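Side-chain contacts in aminopeptidase C (Lactobacillus rhamnosus, PDB 4K7C), which acts as a cysteine peptidase of a papain-like family and probably removes amino acids from the N-terminal end of peptides: residues Leu309-Ser314 against Lys415-Ala420; Asp303-Gln308 against Met366-Val371; Arg292-Asp297 against Asp424-Glu429; Leu76-His81 against Gly140-Leu145. All coordinates share one frame; numbering follows the deposited sequence. Where two conformers were deposited one is given.

Contact 1 of 4, residues Leu309-Ser314 against Lys415-Ala420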
loop_
_atom_site.group_PDB
_atom_site.type_symbol
_atom_site.label_atom_id
_atom_site.label_comp_id
_atom_site.label_asym_id
_atom_site.label_seq_id
_atom_site.Cartn_x
_atom_site.Cartn_y
_atom_site.Cartn_z
ATOM N N LEU A 309 32.719 22.225 18.530
ATOM C CA LEU A 309 31.516 21.732 19.224
ATOM C C LEU A 309 31.353 22.255 20.656
ATOM O O LEU A 309 30.263 22.645 21.064
ATOM C CB LEU A 309 31.463 20.155 19.175
ATOM C CG LEU A 309 31.282 19.628 17.733
ATOM C CD1 LEU A 309 31.463 18.110 17.743
ATOM C CD2 LEU A 309 29.886 19.979 17.174
ATOM N N LYS A 310 32.455 22.313 21.408
ATOM C CA LYS A 310 32.394 22.705 22.805
ATOM C C LYS A 310 32.056 24.215 22.913
ATOM O O LYS A 310 31.452 24.665 23.882
ATOM C CB LYS A 310 33.707 22.389 23.495
ATOM C CG LYS A 310 33.906 20.964 23.922
ATOM C CD LYS A 310 35.263 20.872 24.616
ATOM C CE LYS A 310 35.394 19.594 25.375
ATOM N NZ LYS A 310 36.800 19.463 25.846
ATOM N N ALA A 311 32.371 24.968 21.849
ATOM C CA ALA A 311 31.960 26.351 21.711
ATOM C C ALA A 311 30.544 26.574 21.257
ATOM O O ALA A 311 30.138 27.699 21.136
ATOM C CB ALA A 311 32.921 27.062 20.780
ATOM N N GLY A 312 29.794 25.514 20.928
ATOM C CA GLY A 312 28.399 25.621 20.576
ATOM C C GLY A 312 28.178 25.758 19.078
ATOM O O GLY A 312 27.095 26.103 18.625
ATOM N N GLU A 313 29.167 25.389 18.265
ATOM C CA GLU A 313 29.020 25.538 16.824
ATOM C C GLU A 313 29.180 24.162 16.142
ATOM O O GLU A 313 30.139 23.423 16.418
ATOM C CB GLU A 313 30.113 26.427 16.298
ATOM C CG GLU A 313 30.011 27.887 16.820
ATOM C CD GLU A 313 31.322 28.713 16.727
ATOM O OE1 GLU A 313 32.393 28.263 16.210
ATOM O OE2 GLU A 313 31.290 29.852 17.235
ATOM N N SER A 314 28.250 23.898 15.251
ATOM C CA SER A 314 28.224 22.699 14.415
ATOM C C SER A 314 29.328 22.680 13.363
ATOM O O SER A 314 29.976 23.711 13.036
ATOM C CB SER A 314 26.795 22.562 13.818
ATOM O OG SER A 314 26.483 23.530 12.844
ATOM N N LYS A 415 38.806 29.575 11.701
ATOM C CA LYS A 415 40.241 29.869 11.798
ATOM C C LYS A 415 40.696 30.254 13.218
ATOM O O LYS A 415 41.837 29.948 13.623
ATOM C CB LYS A 415 40.620 30.930 10.756
ATOM C CG LYS A 415 40.736 30.428 9.328
ATOM C CD LYS A 415 40.965 31.604 8.355
ATOM C CE LYS A 415 40.980 31.130 6.980
ATOM N NZ LYS A 415 41.078 32.234 5.996
ATOM N N LYS A 416 39.813 30.917 13.960
ATOM C CA LYS A 416 40.142 31.316 15.300
ATOM C C LYS A 416 40.439 30.157 16.275
ATOM O O LYS A 416 40.974 30.377 17.338
ATOM C CB LYS A 416 39.014 32.120 15.883
ATOM C CG LYS A 416 37.751 31.346 16.123
ATOM C CD LYS A 416 36.651 32.339 16.396
ATOM C CE LYS A 416 35.409 31.664 16.860
ATOM N NZ LYS A 416 34.561 32.743 17.472
ATOM N N TYR A 417 40.036 28.922 15.922
ATOM C CA TYR A 417 40.305 27.765 16.775
ATOM C C TYR A 417 41.642 27.180 16.441
ATOM O O TYR A 417 42.101 26.311 17.164
ATOM C CB TYR A 417 39.216 26.689 16.539
ATOM C CG TYR A 417 37.880 27.138 16.939
ATOM C CD1 TYR A 417 37.633 27.592 18.263
ATOM C CD2 TYR A 417 36.838 27.125 16.042
ATOM C CE1 TYR A 417 36.379 28.024 18.641
ATOM C CE2 TYR A 417 35.590 27.571 16.393
ATOM C CZ TYR A 417 35.365 28.016 17.687
ATOM O OH TYR A 417 34.135 28.477 18.038
ATOM N N LEU A 418 42.262 27.643 15.340
ATOM C CA LEU A 418 43.545 27.121 14.870
ATOM C C LEU A 418 44.739 27.760 15.620
ATOM O O LEU A 418 44.749 28.944 15.811
ATOM C CB LEU A 418 43.739 27.440 13.411
ATOM C CG LEU A 418 42.878 26.814 12.322
ATOM C CD1 LEU A 418 43.392 27.163 10.917
ATOM C CD2 LEU A 418 42.975 25.345 12.500
ATOM N N PRO A 419 45.790 26.965 15.928
ATOM C CA PRO A 419 47.041 27.485 16.466
ATOM C C PRO A 419 47.624 28.494 15.504
ATOM O O PRO A 419 47.421 28.420 14.289
ATOM C CB PRO A 419 47.946 26.231 16.522
ATOM C CG PRO A 419 46.999 25.091 16.641
ATOM C CD PRO A 419 45.851 25.491 15.757
ATOM N N ALA A 420 48.361 29.460 16.043
ATOM C CA ALA A 420 48.962 30.490 15.206
ATOM C C ALA A 420 49.782 29.949 14.055
ATOM O O ALA A 420 49.761 30.487 12.953
ATOM C CB ALA A 420 49.862 31.390 16.093
#

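Contact 2 of 4, residues Asp303-Gln308 against Met366-Val371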
loop_
_atom_site.group_PDB
_atom_site.type_symbol
_atom_site.label_atom_id
_atom_site.label_comp_id
_atom_site.label_asym_id
_atom_site.label_seq_id
_atom_site.Cartn_x
_atom_site.Cartn_y
_atom_site.Cartn_z
ATOM N N ASP A 303 40.651 17.107 17.347
ATOM C CA ASP A 303 40.659 18.106 18.457
ATOM C C ASP A 303 40.068 19.443 18.090
ATOM O O ASP A 303 39.362 20.008 18.873
ATOM C CB ASP A 303 42.070 18.330 18.953
ATOM C CG ASP A 303 42.590 17.142 19.779
ATOM O OD1 ASP A 303 41.782 16.307 20.264
ATOM O OD2 ASP A 303 43.825 17.110 19.975
ATOM N N LEU A 304 40.292 19.897 16.841
ATOM C CA LEU A 304 39.611 21.097 16.324
ATOM C C LEU A 304 38.131 20.981 16.225
ATOM O O LEU A 304 37.400 21.873 16.630
ATOM C CB LEU A 304 40.145 21.477 14.936
ATOM C CG LEU A 304 41.645 21.836 14.871
ATOM C CD1 LEU A 304 42.130 21.907 13.499
ATOM C CD2 LEU A 304 41.958 23.151 15.579
ATOM N N ALA A 305 37.643 19.822 15.726
ATOM C CA ALA A 305 36.213 19.603 15.717
ATOM C C ALA A 305 35.582 19.652 17.078
ATOM O O ALA A 305 34.523 20.261 17.241
ATOM C CB ALA A 305 35.848 18.288 14.993
ATOM N N ILE A 306 36.191 18.957 18.058
ATOM C CA ILE A 306 35.720 19.006 19.415
ATOM C C ILE A 306 35.689 20.424 20.053
ATOM O O ILE A 306 34.762 20.795 20.703
ATOM C CB ILE A 306 36.568 18.027 20.258
ATOM C CG1 ILE A 306 36.292 16.609 19.809
ATOM C CG2 ILE A 306 36.242 18.129 21.732
ATOM C CD1 ILE A 306 37.340 15.571 20.260
ATOM N N LYS A 307 36.747 21.191 19.809
ATOM C CA LYS A 307 36.858 22.574 20.261
ATOM C C LYS A 307 35.685 23.427 19.714
ATOM O O LYS A 307 34.969 24.151 20.452
ATOM C CB LYS A 307 38.220 23.109 19.809
ATOM C CG LYS A 307 38.561 24.412 20.466
ATOM C CD LYS A 307 39.974 24.837 20.103
ATOM C CE LYS A 307 40.382 26.056 20.926
ATOM N NZ LYS A 307 41.648 26.554 20.340
ATOM N N GLN A 308 35.393 23.261 18.444
ATOM C CA GLN A 308 34.296 23.972 17.810
ATOM C C GLN A 308 32.926 23.535 18.409
ATOM O O GLN A 308 32.060 24.365 18.758
ATOM C CB GLN A 308 34.389 23.829 16.271
ATOM C CG GLN A 308 33.386 24.646 15.513
ATOM C CD GLN A 308 33.813 24.998 14.112
ATOM O OE1 GLN A 308 34.939 25.461 13.889
ATOM N NE2 GLN A 308 32.911 24.798 13.143
HETATM N N MSE A 366 27.855 16.047 5.658
HETATM C CA MSE A 366 26.889 16.103 6.750
HETATM C C MSE A 366 27.432 17.121 7.751
HETATM O O MSE A 366 28.386 17.826 7.485
HETATM C CB MSE A 366 26.570 14.698 7.336
HETATM C CG MSE A 366 26.002 13.767 6.254
HETATM SE SE MSE A 366 25.680 11.945 6.966
HETATM C CE MSE A 366 27.539 11.355 7.144
ATOM N N VAL A 367 26.819 17.167 8.941
ATOM C CA VAL A 367 27.141 18.101 9.973
ATOM C C VAL A 367 27.269 17.346 11.330
ATOM O O VAL A 367 26.385 16.581 11.715
ATOM C CB VAL A 367 26.061 19.248 10.039
ATOM C CG1 VAL A 367 26.339 20.184 11.229
ATOM C CG2 VAL A 367 25.944 19.994 8.764
ATOM N N LEU A 368 28.390 17.574 12.005
ATOM C CA LEU A 368 28.546 17.195 13.418
ATOM C C LEU A 368 27.820 18.167 14.307
ATOM O O LEU A 368 28.064 19.389 14.222
ATOM C CB LEU A 368 30.043 17.151 13.836
ATOM C CG LEU A 368 30.876 16.339 12.820
ATOM C CD1 LEU A 368 32.325 16.561 13.106
ATOM C CD2 LEU A 368 30.633 14.814 12.913
ATOM N N THR A 369 26.978 17.612 15.159
ATOM C CA THR A 369 26.156 18.388 16.128
ATOM C C THR A 369 26.282 17.940 17.569
ATOM O O THR A 369 25.598 18.432 18.432
ATOM C CB THR A 369 24.676 18.469 15.717
ATOM O OG1 THR A 369 24.037 17.198 15.950
ATOM C CG2 THR A 369 24.511 18.933 14.194
ATOM N N GLY A 370 27.276 17.109 17.833
ATOM C CA GLY A 370 27.461 16.530 19.171
ATOM C C GLY A 370 28.628 15.567 19.113
ATOM O O GLY A 370 29.071 15.149 18.025
ATOM N N VAL A 371 29.149 15.291 20.304
ATOM C CA VAL A 371 30.257 14.338 20.541
ATOM C C VAL A 371 30.170 13.873 21.944
ATOM O O VAL A 371 29.859 14.672 22.818
ATOM C CB VAL A 371 31.674 14.938 20.168
ATOM C CG1 VAL A 371 32.072 16.095 21.101
ATOM C CG2 VAL A 371 32.687 13.814 20.055
#

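Contact 3 of 4, residues Arg292-Asp297 against Asp424-Glu429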
loop_
_atom_site.group_PDB
_atom_site.type_symbol
_atom_site.label_atom_id
_atom_site.label_comp_id
_atom_site.label_asym_id
_atom_site.label_seq_id
_atom_site.Cartn_x
_atom_site.Cartn_y
_atom_site.Cartn_z
ATOM N N ARG A 292 40.713 25.502 -1.151
ATOM C CA ARG A 292 41.945 25.402 -0.315
ATOM C C ARG A 292 41.758 24.461 0.881
ATOM O O ARG A 292 40.914 24.713 1.746
ATOM C CB ARG A 292 42.273 26.829 0.209
ATOM C CG ARG A 292 42.835 27.813 -0.825
ATOM C CD ARG A 292 44.150 27.427 -1.506
ATOM N NE ARG A 292 44.551 28.473 -2.444
ATOM C CZ ARG A 292 44.221 28.573 -3.717
ATOM N NH1 ARG A 292 43.510 27.641 -4.313
ATOM N NH2 ARG A 292 44.663 29.632 -4.439
ATOM N N HIS A 293 42.454 23.312 0.882
ATOM C CA HIS A 293 42.395 22.377 1.935
ATOM C C HIS A 293 43.731 22.398 2.695
ATOM O O HIS A 293 44.792 22.292 2.069
ATOM C CB HIS A 293 42.224 20.948 1.369
ATOM C CG HIS A 293 40.965 20.703 0.621
ATOM N ND1 HIS A 293 39.724 20.917 1.180
ATOM C CD2 HIS A 293 40.748 20.130 -0.584
ATOM C CE1 HIS A 293 38.791 20.572 0.300
ATOM N NE2 HIS A 293 39.386 20.109 -0.782
ATOM N N LEU A 294 43.644 22.465 3.995
ATOM C CA LEU A 294 44.769 22.309 4.924
ATOM C C LEU A 294 44.775 20.860 5.455
ATOM O O LEU A 294 43.857 20.449 6.204
ATOM C CB LEU A 294 44.622 23.287 6.083
ATOM C CG LEU A 294 45.553 23.268 7.258
ATOM C CD1 LEU A 294 46.925 23.595 6.708
ATOM C CD2 LEU A 294 45.110 24.234 8.312
ATOM N N ASN A 295 45.804 20.109 5.071
ATOM C CA ASN A 295 45.952 18.746 5.525
ATOM C C ASN A 295 46.596 18.661 6.874
ATOM O O ASN A 295 47.702 19.195 7.072
ATOM C CB ASN A 295 46.807 17.975 4.544
ATOM C CG ASN A 295 46.549 16.483 4.635
ATOM O OD1 ASN A 295 45.485 16.045 5.112
ATOM N ND2 ASN A 295 47.493 15.704 4.218
ATOM N N LEU A 296 45.917 18.008 7.822
ATOM C CA LEU A 296 46.400 17.810 9.173
ATOM C C LEU A 296 46.213 16.358 9.596
ATOM O O LEU A 296 45.301 15.660 9.094
ATOM C CB LEU A 296 45.615 18.678 10.132
ATOM C CG LEU A 296 45.708 20.189 9.873
ATOM C CD1 LEU A 296 44.813 20.881 10.859
ATOM C CD2 LEU A 296 47.172 20.677 10.040
ATOM N N ASP A 297 47.040 15.942 10.551
ATOM C CA ASP A 297 46.927 14.625 11.174
ATOM C C ASP A 297 45.573 14.481 11.877
ATOM O O ASP A 297 44.960 15.459 12.297
ATOM C CB ASP A 297 48.047 14.417 12.190
ATOM C CG ASP A 297 47.868 15.250 13.402
ATOM O OD1 ASP A 297 48.130 16.459 13.312
ATOM O OD2 ASP A 297 47.463 14.707 14.443
ATOM N N ASP A 424 49.231 30.796 10.150
ATOM C CA ASP A 424 50.311 31.300 9.300
ATOM C C ASP A 424 50.565 30.517 8.040
ATOM O O ASP A 424 50.830 31.096 6.964
ATOM C CB ASP A 424 51.624 31.364 10.118
ATOM C CG ASP A 424 51.651 32.529 11.145
ATOM O OD1 ASP A 424 50.960 33.538 10.987
ATOM O OD2 ASP A 424 52.388 32.428 12.134
ATOM N N VAL A 425 50.506 29.175 8.152
ATOM C CA VAL A 425 50.532 28.339 6.959
ATOM C C VAL A 425 49.465 28.822 5.984
ATOM O O VAL A 425 49.710 29.041 4.760
ATOM C CB VAL A 425 50.273 26.845 7.302
ATOM C CG1 VAL A 425 50.019 26.058 6.031
ATOM C CG2 VAL A 425 51.455 26.250 8.098
ATOM N N ILE A 426 48.253 29.058 6.491
ATOM C CA ILE A 426 47.189 29.451 5.571
ATOM C C ILE A 426 47.536 30.762 4.840
ATOM O O ILE A 426 47.525 30.828 3.624
ATOM C CB ILE A 426 45.810 29.559 6.275
ATOM C CG1 ILE A 426 45.344 28.196 6.767
ATOM C CG2 ILE A 426 44.810 30.157 5.326
ATOM C CD1 ILE A 426 44.359 28.342 7.914
ATOM N N LYS A 427 47.868 31.780 5.595
ATOM C CA LYS A 427 48.314 33.094 4.982
ATOM C C LYS A 427 49.522 32.952 4.012
ATOM O O LYS A 427 49.454 33.390 2.828
ATOM C CB LYS A 427 48.622 34.079 6.113
ATOM C CG LYS A 427 47.391 34.532 6.895
ATOM C CD LYS A 427 47.818 35.206 8.204
ATOM C CE LYS A 427 46.640 35.688 9.037
ATOM N NZ LYS A 427 47.046 36.018 10.442
ATOM N N ASN A 428 50.562 32.227 4.453
ATOM C CA ASN A 428 51.779 32.039 3.620
ATOM C C ASN A 428 51.586 31.262 2.327
ATOM O O ASN A 428 52.233 31.540 1.329
ATOM C CB ASN A 428 52.903 31.394 4.410
ATOM C CG ASN A 428 53.371 32.222 5.582
ATOM O OD1 ASN A 428 53.193 33.440 5.634
ATOM N ND2 ASN A 428 53.946 31.543 6.563
ATOM N N GLU A 429 50.693 30.255 2.316
ATOM C CA GLU A 429 50.524 29.412 1.159
ATOM C C GLU A 429 49.293 29.694 0.369
ATOM O O GLU A 429 49.073 29.094 -0.679
ATOM C CB GLU A 429 50.535 27.936 1.622
ATOM C CG GLU A 429 51.893 27.462 2.205
ATOM C CD GLU A 429 51.970 25.996 2.587
ATOM O OE1 GLU A 429 51.191 25.202 2.010
ATOM O OE2 GLU A 429 52.849 25.640 3.410
#

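Contact 4 of 4, residues Leu76-His81 against Gly140-Leu145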
loop_
_atom_site.group_PDB
_atom_site.type_symbol
_atom_site.label_atom_id
_atom_site.label_comp_id
_atom_site.label_asym_id
_atom_site.label_seq_id
_atom_site.Cartn_x
_atom_site.Cartn_y
_atom_site.Cartn_z
ATOM N N LEU A 76 24.123 24.877 4.452
ATOM C CA LEU A 76 22.977 25.661 4.847
ATOM C C LEU A 76 22.439 25.252 6.243
ATOM O O LEU A 76 21.857 26.048 6.965
ATOM C CB LEU A 76 21.865 25.588 3.780
ATOM C CG LEU A 76 22.243 26.239 2.420
ATOM C CD1 LEU A 76 21.220 25.939 1.304
ATOM C CD2 LEU A 76 22.435 27.733 2.541
ATOM N N ASN A 77 22.672 23.997 6.629
ATOM C CA ASN A 77 22.319 23.560 7.952
ATOM C C ASN A 77 23.098 24.344 9.007
ATOM O O ASN A 77 22.527 24.833 9.974
ATOM C CB ASN A 77 22.574 22.047 8.166
ATOM C CG ASN A 77 21.468 21.168 7.576
ATOM O OD1 ASN A 77 20.332 21.608 7.372
ATOM N ND2 ASN A 77 21.809 19.859 7.333
ATOM N N THR A 78 24.376 24.493 8.800
ATOM C CA THR A 78 25.253 25.227 9.755
ATOM C C THR A 78 24.728 26.668 9.909
ATOM O O THR A 78 24.565 27.136 11.026
ATOM C CB THR A 78 26.755 25.227 9.449
ATOM O OG1 THR A 78 27.097 25.862 8.221
ATOM C CG2 THR A 78 27.289 23.726 9.448
HETATM N N MSE A 79 24.337 27.259 8.803
HETATM C CA MSE A 79 23.866 28.699 8.807
HETATM C C MSE A 79 22.514 28.804 9.449
HETATM O O MSE A 79 22.288 29.637 10.304
HETATM C CB MSE A 79 23.820 29.099 7.329
HETATM C CG MSE A 79 25.183 29.290 6.778
HETATM SE SE MSE A 79 25.110 29.746 4.889
HETATM C CE MSE A 79 26.985 29.447 4.684
ATOM N N ARG A 80 21.595 27.900 9.091
ATOM C CA ARG A 80 20.210 27.989 9.595
ATOM C C ARG A 80 20.127 27.658 11.066
ATOM O O ARG A 80 19.205 28.143 11.728
ATOM C CB ARG A 80 19.246 27.087 8.818
ATOM C CG ARG A 80 19.255 25.615 9.254
ATOM C CD ARG A 80 18.646 24.804 8.125
ATOM N NE ARG A 80 18.606 23.366 8.401
ATOM C CZ ARG A 80 17.590 22.726 8.957
ATOM N NH1 ARG A 80 16.446 23.357 9.212
ATOM N NH2 ARG A 80 17.693 21.409 9.151
ATOM N N HIS A 81 21.041 26.849 11.593
ATOM C CA HIS A 81 20.997 26.639 13.080
ATOM C C HIS A 81 21.387 27.970 13.829
ATOM O O HIS A 81 20.853 28.272 14.886
ATOM C CB HIS A 81 21.820 25.430 13.532
ATOM C CG HIS A 81 21.410 24.136 12.895
ATOM N ND1 HIS A 81 20.090 23.787 12.690
ATOM C CD2 HIS A 81 22.148 23.117 12.403
ATOM C CE1 HIS A 81 20.044 22.594 12.098
ATOM N NE2 HIS A 81 21.276 22.191 11.879
ATOM N N GLY A 140 29.623 19.121 -4.539
ATOM C CA GLY A 140 30.618 20.160 -4.378
ATOM C C GLY A 140 31.436 20.061 -3.106
ATOM O O GLY A 140 31.535 19.001 -2.457
ATOM N N GLN A 141 32.119 21.159 -2.789
ATOM C CA GLN A 141 32.913 21.270 -1.593
ATOM C C GLN A 141 32.615 22.631 -0.931
ATOM O O GLN A 141 32.041 23.539 -1.570
ATOM C CB GLN A 141 34.414 21.103 -1.971
ATOM C CG GLN A 141 34.715 19.874 -2.803
ATOM C CD GLN A 141 36.172 19.420 -2.773
ATOM O OE1 GLN A 141 36.977 19.912 -1.986
ATOM N NE2 GLN A 141 36.502 18.461 -3.603
ATOM N N TRP A 142 33.010 22.762 0.336
ATOM C CA TRP A 142 32.693 23.909 1.183
ATOM C C TRP A 142 33.055 25.253 0.508
ATOM O O TRP A 142 32.231 26.144 0.448
ATOM C CB TRP A 142 33.434 23.810 2.525
ATOM C CG TRP A 142 33.255 25.073 3.295
ATOM C CD1 TRP A 142 34.063 26.188 3.261
ATOM C CD2 TRP A 142 32.149 25.427 4.147
ATOM N NE1 TRP A 142 33.531 27.187 4.027
ATOM C CE2 TRP A 142 32.367 26.748 4.596
ATOM C CE3 TRP A 142 31.020 24.751 4.596
ATOM C CZ2 TRP A 142 31.477 27.402 5.482
ATOM C CZ3 TRP A 142 30.173 25.380 5.497
ATOM C CH2 TRP A 142 30.383 26.712 5.909
ATOM N N ASP A 143 34.240 25.352 -0.076
ATOM C CA ASP A 143 34.705 26.640 -0.621
ATOM C C ASP A 143 33.876 27.048 -1.837
ATOM O O ASP A 143 33.689 28.240 -2.087
ATOM C CB ASP A 143 36.179 26.552 -0.989
ATOM C CG ASP A 143 37.107 26.317 0.225
ATOM O OD1 ASP A 143 36.888 26.876 1.326
ATOM O OD2 ASP A 143 38.076 25.516 0.054
HETATM N N MSE A 144 33.384 26.054 -2.578
HETATM C CA MSE A 144 32.427 26.312 -3.678
HETATM C C MSE A 144 31.083 26.780 -3.196
HETATM O O MSE A 144 30.434 27.610 -3.830
HETATM C CB MSE A 144 32.296 25.004 -4.489
HETATM C CG MSE A 144 33.570 24.725 -5.265
HETATM SE SE MSE A 144 33.647 22.844 -5.881
HETATM C CE MSE A 144 32.141 22.787 -7.135
ATOM N N LEU A 145 30.618 26.328 -2.029
ATOM C CA LEU A 145 29.353 26.846 -1.529
ATOM C C LEU A 145 29.574 28.294 -1.055
ATOM O O LEU A 145 28.739 29.190 -1.323
ATOM C CB LEU A 145 28.902 25.961 -0.373
ATOM C CG LEU A 145 27.474 26.098 0.167
ATOM C CD1 LEU A 145 27.359 27.269 1.132
ATOM C CD2 LEU A 145 26.511 26.171 -1.011
#

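Contact 1 of 4, residues Leu309-Ser314 against Lys415-Ala420
A single hydrogen bond between a tyrosine and a glutamate, with a methyl group beside it, joins two turns on the partly buried outer part of the beta-rich half of the fold: the Schellman turn that ends helix 298-310 and the 3-10 turn that leads from strand 408-414 toward helix 420-429. Tyr417 OH donates to Glu313 OE1 at 2.5 Å, a short bond. The carboxylate oxygen lies at the edge of the tyrosine ring, close to its plane, whereas the hydroxyl meets the carboxylate from above, 52° out of the carboxylate plane; the two flat groups are turned 59° against each other. Glu313 reaches across because its CG is anti to the carbonyl carbon (chi1 -66°) and the chain runs extended beyond it. Ala311 CB lies 3.3 Å from Tyr417 OH, and one face of the ring is covered by Lys416 CG, 4.1 Å above its centre. The amine of that lysine turns to the same carboxylate but stays beyond salt-bridge range, with Lys416 NZ 4.4 Å from Glu313 OE2. Gln308 touches both Glu313 and Tyr417, and Lys307 NZ binds the carbonyl of Tyr417, so the last turns of helix 298-310 also hold the 415-417 turn. A phenylalanine in place of Tyr417 would probably leave Glu313 OE1 without its hydroxyl donor and let the carboxylate swing away. With a phenol donating to one oxygen and an ammonium near the other, the carboxylate probably stays ionised.

Contact 2 of 4, residues Asp303-Gln308 against Met366-Val371
Helix 298-310 packs through small and branched side chains onto strand 364-374, the buried helix-on-sheet layer of the beta-rich half of a papain-like peptidase. Two apolar pairs carry the contact, one residue apart on the helix and three apart on the strand. Ala305 CB meets Leu368 CD1 at 4.4 Å, a methyl against one tip of the leucine fork, and the CA atoms of Ala305 and Leu368 are 8.4 Å apart. Next to it Ile306 CG1 lies 4.4 Å from Val371 CG1, with the backbones nearer still: 7.3 Å separates Ile306 CA from Val371 CA. Leu368 and Val371 would face opposite ways on a regularly extended strand, but Thr369 departs from that conformation (psi 13°), and both side chains point at the helix. Trp381, on the neighbouring strand 377-384, touches Ile306 as well as Val371, while Phe317 of strand 315-319 lies against Leu368. All four contact residues are buried and meet by van der Waals touch alone. A helix laid across the antiparallel strands 315-319, 364-374 and 377-384 is consistent with the barrel-like domain of papain-like enzymes.

Contact 3 of 4, residues Arg292-Asp297 against Asp424-Glu429
Leu294 lays its fork against Val425 and Ile426, two neighbouring residues of helix 420-429, one methyl to each. Strand 293-295 runs between strands 260-264 and 275-279 in the beta-rich half of this papain-like fold, and the helix near the end of the chain lies over this part of the sheet. CD1 of Leu294 comes to 4.0 Å from Val425 CG1. CG of Leu294 is anti to the backbone N (chi1 174°), which turns the two methyls to the two helix residues. Leu294 CA and Ile426 CA are 7.6 Å apart, the nearest CA pair across the contact. Leu276 also packs against Leu294, and Gln261 and Leu418 against Ile426, which closes the apolar patch from the sheet and from the loop before the helix. Polar links flank this greasy centre at the end of the helix. Arg292 sends NE to the carbonyl of Tyr430, forms a cation-pi contact with that tyrosine and makes a salt bridge to Glu290. Glu429 ties the helix to strand 275-279 with both oxygens, OE1 accepting from Leu276 N and OE2 hydrogen-bonded to His275 ND1. Back at the apolar centre, Ile426 does not set out straight at the strand, but its end comes nearer: its chain runs roughly at right angles to that of Leu294, and the terminal methyl makes the touch, with Ile426 CD1 4.2 Å from Leu294 CD2.

Contact 4 of 4, residues Leu76-His81 against Gly140-Leu145
Met79, a selenomethionine, and Leu145 reach toward each other tip to tip, the closely surrounded part of the contact between helix 70-87 and the first turn of helix 142-152. The extended chain of Met79 brings its CE to 4.2 Å from Leu145 CD1, and Leu145 is further hemmed in by Trp71, Ala75 and Thr99, so the apolar ends lie in a well-filled core. Thr78, partly exposed, marks the more open side. Here the hydroxyl faces the edge of the Trp142 indole, near its plane, with Thr78 OG1 4.1 Å from both Trp142 CH2 and Trp142 CZ3. OG1 sits between the backbone N and carbonyl carbon (chi1 63°), from where it bonds to the carbonyl of Ala75 one turn back; its polar need is thus met within its own helix and the indole gives only an edge contact. Trp142 also stacks edge-to-face with Trp316, and a glycerol, probably from the crystallisation liquor, lies about 4 Å from its side chain. On another side of helix 70-87, Arg80 NE donates to Asn77 OD1 at 2.7 Å with an N-H...O angle of 158°, and a weak second bond comes from NH2. The guanidinium, with His81 CE1 3.7 Å above one face, also forms a salt bridge to Glu384. Across the interface itself, then, dispersion does most of the work, and the threonine oxygen at the ring's C-H edge probably adds at most a weak electrostatic term.

How the contacts relate
Contacts 1 and 2 share helix 298-310 and lie about 9 Å apart between centres; Gln308 NE2 of contact 2 makes a hydrogen bond of 3.1 Å to Ser314 O of contact 1. Contact 3 sits about 16 Å from contact 1 and about 20 Å from contact 4, centre to centre, yet a hydrogen bond of 2.9 Å from Arg292 N to Asp143 OD2 ties the beta-rich half to helix 142-152. Val367 CG2 of contact 2 meets Thr78 CG2 of contact 4 at 4.0 Å. As in papain-like enzymes, helix 70-87 of contact 4 probably carries the nucleophilic cysteine at its start, and strand 364-374 of contact 2 probably carries the catalytic histidine at its start.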